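Local coordinates for protein salicylaldehyde dehydrogenase NahF (PDB 4JZ6) that probably catalyses the NAD(+)-dependent oxidation of salicylaldehyde to salicylate, a step of naphthalene degradation, as a member of the aldehyde dehydrogenase family, at residues 86-91 and 123-128; 186-191 and 215-220; 412-417 and 441-446; 426-431 and 446-451; 376-381 and 398-403. All coordinates share one frame; numbering follows the deposited sequence.

Interaction 1. Residues 86-91 and 123-128. With EDO (1,2-ethanediol), chain G.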
# COMPACT_ATOMS: atom_id res chain seq x y z
N LEU A 86 6.00 9.15 -25.43
CA LEU A 86 5.36 8.97 -26.72
C LEU A 86 6.36 8.37 -27.71
O LEU A 86 6.03 7.44 -28.46
CB LEU A 86 4.85 10.31 -27.23
CG LEU A 86 3.34 10.52 -27.41
CD1 LEU A 86 2.52 9.47 -26.67
CD2 LEU A 86 2.95 11.93 -26.97
N LYS A 87 7.58 8.88 -27.69
CA LYS A 87 8.64 8.39 -28.55
C LYS A 87 8.99 6.92 -28.29
O LYS A 87 9.23 6.16 -29.23
CB LYS A 87 9.89 9.26 -28.46
CG LYS A 87 10.92 8.96 -29.55
CD LYS A 87 11.99 10.03 -29.66
CE LYS A 87 12.89 9.77 -30.86
NZ LYS A 87 13.99 10.78 -30.95
N VAL A 88 9.03 6.53 -27.01
CA VAL A 88 9.29 5.14 -26.65
C VAL A 88 8.31 4.23 -27.39
O VAL A 88 8.71 3.25 -28.01
CB VAL A 88 9.14 4.87 -25.14
CG1 VAL A 88 9.41 3.40 -24.85
CG2 VAL A 88 10.08 5.74 -24.35
N ALA A 89 7.03 4.59 -27.32
CA ALA A 89 5.98 3.83 -28.00
C ALA A 89 6.26 3.72 -29.49
O ALA A 89 6.18 2.64 -30.06
CB ALA A 89 4.62 4.44 -27.75
N ASP A 90 6.58 4.85 -30.12
CA ASP A 90 6.91 4.85 -31.54
C ASP A 90 8.07 3.90 -31.84
O ASP A 90 8.03 3.13 -32.80
CB ASP A 90 7.28 6.26 -32.01
CG ASP A 90 6.10 7.20 -32.04
OD1 ASP A 90 4.95 6.72 -32.10
OD2 ASP A 90 6.34 8.43 -32.01
N VAL A 91 9.09 3.97 -30.99
CA VAL A 91 10.30 3.17 -31.16
C VAL A 91 10.04 1.68 -30.96
O VAL A 91 10.57 0.84 -31.70
CB VAL A 91 11.44 3.65 -30.23
CG1 VAL A 91 12.62 2.70 -30.28
CG2 VAL A 91 11.86 5.04 -30.60
N ASN A 123 1.10 0.97 -26.07
CA ASN A 123 -0.07 1.67 -25.54
C ASN A 123 0.12 2.10 -24.08
O ASN A 123 -0.33 3.18 -23.70
CB ASN A 123 -1.34 0.85 -25.72
CG ASN A 123 -2.59 1.70 -25.57
OD1 ASN A 123 -3.20 1.73 -24.50
ND2 ASN A 123 -2.95 2.41 -26.63
N VAL A 124 0.78 1.27 -23.28
CA VAL A 124 1.10 1.65 -21.91
C VAL A 124 1.91 2.94 -21.90
O VAL A 124 1.57 3.88 -21.19
CB VAL A 124 1.91 0.56 -21.17
CG1 VAL A 124 2.43 1.09 -19.85
CG2 VAL A 124 1.06 -0.67 -20.94
N PHE A 125 2.96 2.98 -22.72
CA PHE A 125 3.79 4.18 -22.82
C PHE A 125 3.00 5.39 -23.30
O PHE A 125 3.27 6.50 -22.87
CB PHE A 125 5.01 3.93 -23.72
CG PHE A 125 6.18 3.34 -22.98
CD1 PHE A 125 7.05 4.14 -22.26
CD2 PHE A 125 6.40 1.96 -22.99
CE1 PHE A 125 8.11 3.59 -21.57
CE2 PHE A 125 7.46 1.41 -22.29
CZ PHE A 125 8.32 2.23 -21.58
N ARG A 126 2.03 5.18 -24.19
CA ARG A 126 1.22 6.31 -24.64
C ARG A 126 0.25 6.77 -23.56
O ARG A 126 0.06 7.97 -23.36
CB ARG A 126 0.48 5.98 -25.92
CG ARG A 126 1.40 5.79 -27.09
CD ARG A 126 0.69 5.94 -28.40
NE ARG A 126 1.66 5.90 -29.49
CZ ARG A 126 1.97 4.79 -30.16
NH1 ARG A 126 1.39 3.64 -29.86
NH2 ARG A 126 2.87 4.85 -31.13
N GLU A 127 -0.36 5.81 -22.86
CA GLU A 127 -1.26 6.13 -21.77
C GLU A 127 -0.49 6.86 -20.69
O GLU A 127 -0.95 7.88 -20.17
CB GLU A 127 -1.87 4.85 -21.19
CG GLU A 127 -2.99 5.11 -20.20
CD GLU A 127 -4.24 5.67 -20.86
OE1 GLU A 127 -5.03 6.34 -20.15
OE2 GLU A 127 -4.43 5.45 -22.08
N ALA A 128 0.68 6.34 -20.35
CA ALA A 128 1.54 6.99 -19.36
C ALA A 128 1.88 8.40 -19.83
O ALA A 128 1.74 9.37 -19.08
CB ALA A 128 2.80 6.18 -19.12
C1 EDO G . -3.87 -1.85 -23.21
O1 EDO G . -4.69 -0.78 -23.69
C2 EDO G . -2.44 -1.36 -22.99
O2 EDO G . -1.64 -2.40 -22.41
O HOH W 1 3.17 8.16 -30.58

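Interaction 2. Residues 186-191 and 215-220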
# COMPACT_ATOMS: atom_id res chain seq x y z
N VAL A 186 14.27 4.33 -12.40
CA VAL A 186 14.01 2.94 -12.04
C VAL A 186 15.18 1.97 -12.26
O VAL A 186 15.90 2.05 -13.26
CB VAL A 186 12.71 2.42 -12.72
CG1 VAL A 186 12.38 3.27 -13.93
CG2 VAL A 186 12.82 0.95 -13.10
N VAL A 187 15.38 1.09 -11.28
CA VAL A 187 16.23 -0.07 -11.45
C VAL A 187 15.33 -1.23 -11.90
O VAL A 187 14.50 -1.73 -11.13
CB VAL A 187 16.96 -0.43 -10.15
CG1 VAL A 187 17.78 -1.70 -10.34
CG2 VAL A 187 17.85 0.72 -9.71
N PHE A 188 15.49 -1.61 -13.17
CA PHE A 188 14.67 -2.63 -13.81
C PHE A 188 15.37 -3.99 -13.72
O PHE A 188 16.41 -4.20 -14.34
CB PHE A 188 14.45 -2.22 -15.28
CG PHE A 188 13.84 -3.30 -16.16
CD1 PHE A 188 13.00 -4.27 -15.64
CD2 PHE A 188 14.12 -3.31 -17.52
CE1 PHE A 188 12.45 -5.24 -16.47
CE2 PHE A 188 13.58 -4.27 -18.35
CZ PHE A 188 12.74 -5.24 -17.83
N LYS A 189 14.79 -4.90 -12.94
CA LYS A 189 15.31 -6.25 -12.83
C LYS A 189 14.51 -7.17 -13.74
O LYS A 189 13.33 -7.42 -13.51
CB LYS A 189 15.22 -6.76 -11.40
CG LYS A 189 15.60 -8.22 -11.23
CD LYS A 189 17.08 -8.44 -11.45
CE LYS A 189 17.45 -9.92 -11.30
NZ LYS A 189 16.64 -10.84 -12.18
N GLY A 190 15.17 -7.68 -14.78
CA GLY A 190 14.53 -8.51 -15.78
C GLY A 190 14.48 -9.98 -15.42
O GLY A 190 14.90 -10.37 -14.33
N SER A 191 13.98 -10.79 -16.35
CA SER A 191 13.79 -12.21 -16.09
C SER A 191 14.89 -13.07 -16.69
O SER A 191 15.40 -12.79 -17.78
CB SER A 191 12.45 -12.69 -16.63
OG SER A 191 12.38 -14.10 -16.58
N LEU A 215 16.65 5.02 -16.57
CA LEU A 215 16.34 3.60 -16.61
C LEU A 215 17.61 2.76 -16.58
O LEU A 215 18.50 2.93 -17.41
CB LEU A 215 15.52 3.24 -17.84
CG LEU A 215 15.21 1.74 -18.03
CD1 LEU A 215 14.32 1.23 -16.91
CD2 LEU A 215 14.58 1.48 -19.38
N ASN A 216 17.69 1.85 -15.62
CA ASN A 216 18.86 0.99 -15.47
C ASN A 216 18.42 -0.47 -15.42
O ASN A 216 17.49 -0.82 -14.69
CB ASN A 216 19.65 1.38 -14.22
CG ASN A 216 20.08 2.85 -14.23
OD1 ASN A 216 21.18 3.17 -14.67
ND2 ASN A 216 19.20 3.73 -13.76
N TYR A 217 19.10 -1.32 -16.19
CA TYR A 217 18.63 -2.68 -16.43
C TYR A 217 19.56 -3.74 -15.86
O TYR A 217 20.77 -3.71 -16.09
CB TYR A 217 18.42 -2.89 -17.94
CG TYR A 217 18.20 -4.33 -18.37
CD1 TYR A 217 19.00 -4.91 -19.35
CD2 TYR A 217 17.19 -5.10 -17.81
CE1 TYR A 217 18.80 -6.22 -19.76
CE2 TYR A 217 16.98 -6.42 -18.21
CZ TYR A 217 17.79 -6.97 -19.19
OH TYR A 217 17.60 -8.27 -19.59
N LEU A 218 18.98 -4.67 -15.12
CA LEU A 218 19.74 -5.76 -14.52
C LEU A 218 19.08 -7.09 -14.81
O LEU A 218 17.85 -7.21 -14.80
CB LEU A 218 19.83 -5.58 -13.00
CG LEU A 218 20.56 -4.36 -12.45
CD1 LEU A 218 20.22 -4.22 -10.99
CD2 LEU A 218 22.05 -4.50 -12.65
N ASN A 219 19.91 -8.10 -15.08
CA ASN A 219 19.43 -9.46 -15.19
C ASN A 219 20.47 -10.40 -14.60
O ASN A 219 21.64 -10.05 -14.50
CB ASN A 219 19.14 -9.82 -16.65
CG ASN A 219 17.95 -10.74 -16.79
OD1 ASN A 219 17.65 -11.53 -15.89
ND2 ASN A 219 17.24 -10.64 -17.91
N SER A 220 20.03 -11.59 -14.20
CA SER A 220 20.95 -12.54 -13.58
C SER A 220 20.43 -13.97 -13.66
O SER A 220 19.27 -14.22 -13.96
CB SER A 220 21.18 -12.18 -12.12
OG SER A 220 19.98 -12.26 -11.38

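Interaction 3. Residues 412-417 and 441-446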
# COMPACT_ATOMS: atom_id res chain seq x y z
N GLU A 412 -24.07 -20.82 -4.79
CA GLU A 412 -22.93 -21.73 -4.73
C GLU A 412 -21.82 -21.29 -5.68
O GLU A 412 -20.64 -21.47 -5.38
CB GLU A 412 -23.35 -23.18 -5.01
CG GLU A 412 -22.21 -24.19 -4.83
CD GLU A 412 -22.58 -25.61 -5.25
OE1 GLU A 412 -23.64 -25.80 -5.87
OE2 GLU A 412 -21.80 -26.53 -4.95
N ALA A 413 -22.21 -20.70 -6.80
CA ALA A 413 -21.23 -20.16 -7.75
C ALA A 413 -20.39 -19.08 -7.08
O ALA A 413 -19.16 -19.09 -7.16
CB ALA A 413 -21.93 -19.61 -8.98
N ILE A 414 -21.06 -18.14 -6.43
CA ILE A 414 -20.36 -17.06 -5.73
C ILE A 414 -19.43 -17.62 -4.66
O ILE A 414 -18.29 -17.18 -4.52
CB ILE A 414 -21.36 -16.06 -5.10
CG1 ILE A 414 -22.17 -15.37 -6.21
CG2 ILE A 414 -20.63 -15.02 -4.26
CD1 ILE A 414 -23.23 -14.43 -5.71
N ARG A 415 -19.93 -18.62 -3.93
CA ARG A 415 -19.16 -19.28 -2.88
C ARG A 415 -17.86 -19.85 -3.43
O ARG A 415 -16.77 -19.56 -2.92
CB ARG A 415 -20.00 -20.39 -2.24
CG ARG A 415 -19.50 -20.86 -0.89
CD ARG A 415 -20.59 -21.61 -0.12
NE ARG A 415 -20.99 -22.87 -0.77
CZ ARG A 415 -22.22 -23.16 -1.17
NH1 ARG A 415 -23.21 -22.29 -1.00
NH2 ARG A 415 -22.48 -24.34 -1.74
N ILE A 416 -17.98 -20.66 -4.48
CA ILE A 416 -16.83 -21.30 -5.11
C ILE A 416 -15.83 -20.29 -5.67
O ILE A 416 -14.62 -20.45 -5.53
CB ILE A 416 -17.27 -22.28 -6.22
CG1 ILE A 416 -18.12 -23.39 -5.61
CG2 ILE A 416 -16.06 -22.86 -6.95
CD1 ILE A 416 -18.74 -24.30 -6.63
N ALA A 417 -16.34 -19.23 -6.29
CA ALA A 417 -15.45 -18.19 -6.79
C ALA A 417 -14.74 -17.52 -5.62
O ALA A 417 -13.53 -17.30 -5.65
CB ALA A 417 -16.22 -17.18 -7.62
N MET A 441 -20.69 -8.58 -8.82
CA MET A 441 -20.42 -7.59 -7.80
C MET A 441 -20.06 -8.21 -6.45
O MET A 441 -19.37 -7.59 -5.64
CB MET A 441 -21.59 -6.63 -7.68
CG MET A 441 -21.54 -5.54 -8.74
SD MET A 441 -22.91 -4.41 -8.62
CE MET A 441 -24.17 -5.27 -9.54
N SER A 442 -20.50 -9.45 -6.24
CA SER A 442 -20.28 -10.14 -4.97
C SER A 442 -18.94 -10.88 -4.89
O SER A 442 -18.45 -11.14 -3.79
CB SER A 442 -21.43 -11.10 -4.69
OG SER A 442 -22.65 -10.40 -4.53
N ILE A 443 -18.36 -11.21 -6.04
CA ILE A 443 -17.09 -11.95 -6.06
C ILE A 443 -15.87 -11.06 -5.79
O ILE A 443 -15.85 -9.88 -6.15
CB ILE A 443 -16.89 -12.75 -7.38
CG1 ILE A 443 -16.89 -11.82 -8.59
CG2 ILE A 443 -17.96 -13.83 -7.53
CD1 ILE A 443 -16.83 -12.55 -9.91
N GLU A 444 -14.86 -11.65 -5.16
CA GLU A 444 -13.70 -10.91 -4.65
C GLU A 444 -12.54 -10.87 -5.65
O GLU A 444 -11.51 -11.52 -5.46
CB GLU A 444 -13.26 -11.51 -3.31
CG GLU A 444 -14.29 -11.31 -2.19
CD GLU A 444 -14.21 -12.37 -1.11
OE1 GLU A 444 -13.65 -13.45 -1.35
OE2 GLU A 444 -14.74 -12.12 -0.00
N TYR A 445 -12.72 -10.09 -6.71
CA TYR A 445 -11.76 -10.07 -7.82
C TYR A 445 -11.44 -8.65 -8.28
O TYR A 445 -12.31 -7.78 -8.30
CB TYR A 445 -12.28 -10.94 -8.98
CG TYR A 445 -12.22 -12.41 -8.64
CD1 TYR A 445 -11.17 -13.21 -9.07
CD2 TYR A 445 -13.21 -13.00 -7.85
CE1 TYR A 445 -11.10 -14.55 -8.73
CE2 TYR A 445 -13.15 -14.33 -7.51
CZ TYR A 445 -12.10 -15.10 -7.95
OH TYR A 445 -12.04 -16.44 -7.61
N GLY A 446 -10.17 -8.43 -8.62
CA GLY A 446 -9.75 -7.14 -9.11
C GLY A 446 -10.37 -6.81 -10.45
O GLY A 446 -10.61 -5.64 -10.76

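Interaction 4. Residues 426-431 and 446-451. With SO4 (sulfate ion), chain E.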
# COMPACT_ATOMS: atom_id res chain seq x y z
N SER A 426 -11.69 -12.44 -13.50
CA SER A 426 -12.82 -13.36 -13.53
C SER A 426 -13.80 -12.97 -14.63
O SER A 426 -13.84 -11.81 -15.07
CB SER A 426 -13.54 -13.37 -12.18
OG SER A 426 -14.15 -12.11 -11.93
N GLY A 427 -14.60 -13.94 -15.06
CA GLY A 427 -15.63 -13.69 -16.05
C GLY A 427 -16.93 -14.33 -15.61
O GLY A 427 -16.91 -15.40 -15.00
N VAL A 428 -18.05 -13.68 -15.90
CA VAL A 428 -19.36 -14.21 -15.52
C VAL A 428 -20.31 -14.25 -16.71
O VAL A 428 -20.74 -13.21 -17.20
CB VAL A 428 -20.02 -13.37 -14.41
CG1 VAL A 428 -21.34 -13.98 -14.01
CG2 VAL A 428 -19.10 -13.22 -13.21
N PHE A 429 -20.64 -15.45 -17.18
CA PHE A 429 -21.54 -15.59 -18.32
C PHE A 429 -22.98 -15.93 -17.94
O PHE A 429 -23.25 -16.96 -17.32
CB PHE A 429 -21.01 -16.61 -19.32
CG PHE A 429 -20.08 -16.03 -20.35
CD1 PHE A 429 -20.54 -15.74 -21.62
CD2 PHE A 429 -18.76 -15.76 -20.03
CE1 PHE A 429 -19.69 -15.21 -22.57
CE2 PHE A 429 -17.91 -15.22 -20.97
CZ PHE A 429 -18.37 -14.94 -22.24
N GLY A 430 -23.90 -15.06 -18.34
CA GLY A 430 -25.32 -15.29 -18.11
C GLY A 430 -26.14 -14.38 -19.00
O GLY A 430 -25.80 -13.21 -19.17
N ARG A 431 -27.21 -14.91 -19.57
CA ARG A 431 -28.08 -14.10 -20.42
C ARG A 431 -28.85 -13.02 -19.64
O ARG A 431 -29.12 -11.95 -20.18
CB ARG A 431 -29.03 -14.98 -21.23
CG ARG A 431 -28.36 -15.65 -22.42
CD ARG A 431 -29.36 -16.38 -23.29
NE ARG A 431 -28.82 -16.60 -24.63
CZ ARG A 431 -28.29 -17.75 -25.05
NH1 ARG A 431 -28.25 -18.81 -24.24
NH2 ARG A 431 -27.82 -17.84 -26.29
N GLY A 446 -10.17 -8.43 -8.62
CA GLY A 446 -9.75 -7.14 -9.11
C GLY A 446 -10.37 -6.81 -10.45
O GLY A 446 -10.61 -5.64 -10.76
N CYS A 447 -10.63 -7.84 -11.25
CA CYS A 447 -11.26 -7.67 -12.55
C CYS A 447 -12.44 -8.63 -12.73
O CYS A 447 -12.28 -9.84 -12.57
CB CYS A 447 -10.24 -7.91 -13.66
SG CYS A 447 -8.68 -7.04 -13.42
N VAL A 448 -13.60 -8.08 -13.06
CA VAL A 448 -14.80 -8.88 -13.33
C VAL A 448 -15.33 -8.55 -14.73
O VAL A 448 -15.57 -7.38 -15.05
CB VAL A 448 -15.91 -8.63 -12.29
CG1 VAL A 448 -17.17 -9.37 -12.67
CG2 VAL A 448 -15.43 -9.06 -10.91
N HIS A 449 -15.51 -9.57 -15.56
CA HIS A 449 -15.97 -9.33 -16.93
C HIS A 449 -17.30 -10.02 -17.22
O HIS A 449 -17.37 -11.25 -17.32
CB HIS A 449 -14.90 -9.75 -17.93
CG HIS A 449 -13.60 -9.04 -17.72
ND1 HIS A 449 -13.46 -7.68 -17.90
CD2 HIS A 449 -12.39 -9.50 -17.31
CE1 HIS A 449 -12.21 -7.33 -17.63
NE2 HIS A 449 -11.54 -8.41 -17.27
N ILE A 450 -18.35 -9.21 -17.35
CA ILE A 450 -19.69 -9.74 -17.58
C ILE A 450 -19.83 -10.16 -19.04
O ILE A 450 -19.80 -9.32 -19.95
CB ILE A 450 -20.78 -8.72 -17.22
CG1 ILE A 450 -20.61 -8.26 -15.76
CG2 ILE A 450 -22.15 -9.32 -17.45
CD1 ILE A 450 -20.52 -9.39 -14.75
N ASN A 451 -19.99 -11.46 -19.24
CA ASN A 451 -19.98 -12.06 -20.57
C ASN A 451 -18.68 -11.75 -21.33
O ASN A 451 -18.70 -11.46 -22.53
CB ASN A 451 -21.22 -11.65 -21.36
CG ASN A 451 -22.50 -12.15 -20.72
OD1 ASN A 451 -22.62 -13.33 -20.39
ND2 ASN A 451 -23.46 -11.26 -20.54
S SO4 E . -26.57 -21.42 -26.60
O1 SO4 E . -27.19 -22.73 -26.46
O2 SO4 E . -27.55 -20.48 -27.14
O3 SO4 E . -26.13 -20.97 -25.28
O4 SO4 E . -25.42 -21.48 -27.50

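Interaction 5. Residues 376-381 and 398-403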
# COMPACT_ATOMS: atom_id res chain seq x y z
N ALA A 376 8.60 -29.12 -20.91
CA ALA A 376 7.81 -27.96 -21.29
C ALA A 376 6.77 -28.30 -22.35
O ALA A 376 6.14 -27.41 -22.92
CB ALA A 376 8.71 -26.84 -21.77
N VAL A 377 6.58 -29.59 -22.61
CA VAL A 377 5.63 -30.04 -23.62
C VAL A 377 4.38 -30.67 -22.99
O VAL A 377 4.48 -31.60 -22.19
CB VAL A 377 6.29 -31.04 -24.60
CG1 VAL A 377 5.32 -31.42 -25.70
CG2 VAL A 377 7.56 -30.44 -25.18
N MET A 378 3.21 -30.15 -23.37
CA MET A 378 1.94 -30.64 -22.84
C MET A 378 0.82 -30.37 -23.84
O MET A 378 0.77 -29.29 -24.43
CB MET A 378 1.61 -29.95 -21.52
CG MET A 378 0.38 -30.49 -20.79
SD MET A 378 0.12 -29.73 -19.17
CE MET A 378 -1.18 -30.77 -18.52
N PRO A 379 -0.07 -31.35 -24.04
CA PRO A 379 -1.27 -31.10 -24.85
C PRO A 379 -2.28 -30.28 -24.07
O PRO A 379 -2.22 -30.27 -22.84
CB PRO A 379 -1.82 -32.50 -25.11
CG PRO A 379 -1.25 -33.35 -24.02
CD PRO A 379 0.09 -32.77 -23.71
N ALA A 380 -3.17 -29.58 -24.76
CA ALA A 380 -4.24 -28.85 -24.10
C ALA A 380 -5.07 -29.83 -23.28
O ALA A 380 -5.58 -30.82 -23.80
CB ALA A 380 -5.10 -28.12 -25.10
N THR A 381 -5.18 -29.56 -21.98
CA THR A 381 -5.80 -30.50 -21.06
C THR A 381 -6.93 -29.87 -20.24
O THR A 381 -6.79 -28.77 -19.72
CB THR A 381 -4.73 -31.08 -20.10
OG1 THR A 381 -3.67 -31.67 -20.85
CG2 THR A 381 -5.33 -32.13 -19.18
N PHE A 398 0.63 -23.05 -13.98
CA PHE A 398 1.07 -22.28 -15.14
C PHE A 398 1.27 -23.17 -16.35
O PHE A 398 2.38 -23.61 -16.64
CB PHE A 398 2.37 -21.53 -14.81
CG PHE A 398 2.23 -20.04 -14.87
CD1 PHE A 398 1.21 -19.40 -14.16
CD2 PHE A 398 3.10 -19.27 -15.62
CE1 PHE A 398 1.07 -18.02 -14.21
CE2 PHE A 398 2.97 -17.89 -15.67
CZ PHE A 398 1.95 -17.26 -14.97
N GLY A 399 0.18 -23.42 -17.08
CA GLY A 399 0.24 -24.32 -18.22
C GLY A 399 -1.06 -24.42 -18.99
O GLY A 399 -2.08 -23.88 -18.57
N PRO A 400 -1.01 -25.11 -20.15
CA PRO A 400 -2.17 -25.37 -21.00
C PRO A 400 -3.09 -26.43 -20.39
O PRO A 400 -3.42 -27.44 -21.03
CB PRO A 400 -1.54 -25.90 -22.29
CG PRO A 400 -0.28 -26.56 -21.84
CD PRO A 400 0.23 -25.71 -20.70
N ILE A 401 -3.48 -26.20 -19.14
CA ILE A 401 -4.40 -27.07 -18.44
C ILE A 401 -5.38 -26.18 -17.68
O ILE A 401 -5.04 -25.07 -17.28
CB ILE A 401 -3.66 -28.03 -17.47
CG1 ILE A 401 -4.64 -29.00 -16.81
CG2 ILE A 401 -2.88 -27.25 -16.43
CD1 ILE A 401 -3.98 -30.00 -15.88
N THR A 402 -6.61 -26.66 -17.51
CA THR A 402 -7.63 -25.92 -16.79
C THR A 402 -8.67 -26.89 -16.20
O THR A 402 -8.83 -28.01 -16.68
CB THR A 402 -8.30 -24.85 -17.68
OG1 THR A 402 -8.97 -23.88 -16.87
CG2 THR A 402 -9.28 -25.49 -18.66
N VAL A 403 -9.37 -26.44 -15.14
CA VAL A 403 -10.28 -27.32 -14.41
C VAL A 403 -11.74 -26.86 -14.42
O VAL A 403 -12.04 -25.67 -14.41
CB VAL A 403 -9.84 -27.53 -12.95
CG1 VAL A 403 -8.42 -28.07 -12.90
CG2 VAL A 403 -9.94 -26.24 -12.16

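Interaction 1. Residues 86-91 and 123-128
Val88 and Phe125 form the tight half of this helix-helix contact. CG1 of Val88 stands over the middle of the Phe125 ring, 3.4 Å from its centroid and almost on the ring normal, a CH-pi contact. The methyl reaches the ring because it lies anti to the backbone N (chi1 180°), and a branched residue suits the place since CB and CG2 also touch the CD1-CE1 side. Val205 and Leu210 close in on Val88, and Ala173 and Ala177 on Phe125, so this side is buried. Ala89, small enough to let the helices come near, meets two partners: its CB lies 4.1 Å from Phe125 CB and 3.6 Å over the face of the Arg126 guanidinium. The other side is polar and more open. Arg126 runs extended from CG to NE across this side, its CG 3.9 Å from Leu86 CD1, and its NH2 forms a salt bridge and hydrogen bond to Asp90 OD1 at 3.0 Å. The carboxylate oxygen lies near the guanidinium plane although the two planes are turned 51° apart. A water accepts from Arg126 NE and donates to Asp90 OD1, doubling the link, while NH1 makes a salt bridge to Glu93; the two acids would probably offset the arginine's charge and fix how its guanidinium is turned. With axes 7.8 Å apart at 166°, the segments of helices 78-94 and 111-130 form a close antiparallel helix pair within the aldehyde dehydrogenase fold.

Interaction 2. Residues 186-191 and 215-220
Phe188 and Tyr217 are neighbours across two parallel strands, and the backbone bonds on both sides of them set the register. Phe188 N donates to Asn216 O at 2.6 Å, and Phe188 O accepts from Leu218 N at 2.7 Å; Asn216 N to Val186 O and Gly190 N to Leu218 O extend the pattern. Among side-chain bonds, Asn219 ND2 has two acceptors: Ser191 O, 2.8 Å away, for which the nitrogen stands above the carbonyl plane, and Tyr217 OH, 2.9 Å away. The amide thus ties the strand ends together. Lys189, bent at chi2 and chi4, curls back so that NZ bonds Gly190 O at 2.8 Å, while its CE lies 3.4 Å from Ser220 OG. Gly190 suits its place because a CB would run into Tyr217 CE2. Apolar contacts fill both faces. Phe188 and Tyr217 lie side by side, both with CG anti to the backbone N, their planes at an oblique 36° and CD2 meeting CD2 at 3.6 Å. Leu215 CD1 touches Phe188 CB on this face; on the other, Val187 CG1 meets Leu218 CD1 at 3.6 Å. Helix 195-208, the crossover of this beta-alpha-beta unit, packs on Phe188 and Tyr217, with the His198 ring edge-to-face to Phe188. Helices 225-233 and 56-73 lie on the Val187 and Leu218 face; strand 159-162 continues the sheet beyond 186-189, and 215-218 is its outermost strand within the chain.

Interaction 3. Residues 412-417 and 441-446
Tyr445 points its hydroxyl at the backbone of Ala417, whose carbonyl oxygen lies at the ring edge, near the ring plane. The OH donates to Ala417 O at 2.6 Å, approaching 30° off the carbonyl plane. CG of Tyr445 is set anti to its own carbonyl carbon (chi1 -71°), and the ring flank carrying CE2 comes within 4.2 Å of Ala417 CB. That methyl also meets Ile443 CG2 at 3.8 Å; alanine suits the spot, being short enough to admit both neighbours. Further out, Ile414 CD1 and CG2 both rest on Ser442 CB, with CD1 3.9 Å from it, while the serine hydroxyl turns to Arg438 O. Ile443 is the first residue to leave helical geometry after helix 433-442, and the bend carries the chain toward strand 447-450. The residues here also approach the second subunit: Lys487 of that chain bonds Ile443 O. A phenylalanine in place of Tyr445 would probably leave Ala417 O without this donor and the ring's far end less firmly fixed against helix 410-418. Chemically, the contact joins the C-terminal part of helix 410-418 to the end of helix 433-442 and the loop after it, the tyrosine hydroxyl satisfying a buried carbonyl while its ring flank packs against the Ala417 methyl.

Interaction 4. Residues 426-431 and 446-451
Asn451 and Phe429 meet where two parallel strands end. CA of Asn451 sits over the centre of the Phe429 ring, 3.6 Å from its centroid and 6° off the ring normal, a CH-pi contact. The asparagine amide reaches past the ring's CD1 side to the backbone of Gly430: Gly430 N donates to its OD1 at 3.0 Å, and ND2 returns a weak bond to Gly430 O at 3.3 Å. An amide suits this position because it offers an acceptor and a donor to one glycine, and CG, anti to the carbonyl carbon (chi1 -63°), starts the group toward them. One step back, the strand bonds fix the register: Asn451 N to Val428 O at 2.8 Å, Val428 N to His449 O at 2.9 Å and His449 N to Ser426 O. At the opposite end Ser426 OG donates to Cys447 O at 3.0 Å and touches Val448 CG2. Val428 CB packs on Ile450 CD1 at 4.0 Å, two beta-branched residues well placed in a strand. Arg431, beyond the strand, binds a sulfate probably from the crystallisation liquor. Helix 433-442, the crossover of this beta-alpha-beta unit, covers Val428 and Ile450, whereas helix 282-294 packs on Phe429. Strand 273-276 lies on the far side of 425-429, and 447-450 pairs in parallel with a strand of the second subunit, so the sheet runs on across the interface.

Interaction 5. Residues 376-381 and 398-403
The mixed seven-stranded sheet gains one of its parallel pairings here, where Met378 leads the approach to strand 381-384 and packs on Pro400 and Ile401 at the start of strand 401-407. Met378 CB lies 3.9 Å from Pro400 CG, and the side chain, with CG anti to the backbone N (chi1 -174°) and extended beyond it, carries its terminal methyl to Ile401. There CE rests 3.8 Å from Ile401 CB and 3.9 Å from Ile401 CD1. A long, flexible, unbranched residue suits the place because it can follow both the proline ring and the isoleucine. An alanine in place of Met378 would probably leave Pro400 CG with only part of its cover and open a gap beside Ile401 CB and CD1. Thr381 and Ile401 form the parallel bridge and lie side by side, pointing the same way, with Thr381 CB 3.9 Å from Ile401 CG1; Phe357 of helix 349-362 touches both. The backbone supplies the polar bonds. Thr381 N donates to Pro400 O at 2.9 Å, and Thr402 N donates to Thr381 O at 3.1 Å. Pro400 is the centre of an inverse gamma turn, and a proline fits there because its ring restrains phi near the value such a turn needs (-74° here). The hydroxyl of Thr402 finds its partner elsewhere, at Thr304 O. The chemistry therefore divides the work: two backbone bonds set the register, while sulfur-bearing and aliphatic groups fill the buried space alongside.

Along the chain interactions 1 and 2 come first, then 5, and last 3 and 4, whose segments alternate. Interaction 2 belongs to the six-stranded sheet, and helix 195-208, which joins its two strands, also touches helix 78-94 of interaction 1; the centres of the two contacts are 19 Å apart. Interactions 4 and 5 share the seven-stranded sheet, with centres 23 Å apart. Interaction 3 lies beside interaction 4, centres 10 Å apart: they share Gly446, and Ile443 packs on Ser426, Val428 and Val448. Interactions 2 and 4, their centres 36 Å apart, each close a parallel beta-alpha-beta unit, one in each sheet; the seven-stranded sheet continues into the second subunit, which interactions 3 and 4 both touch.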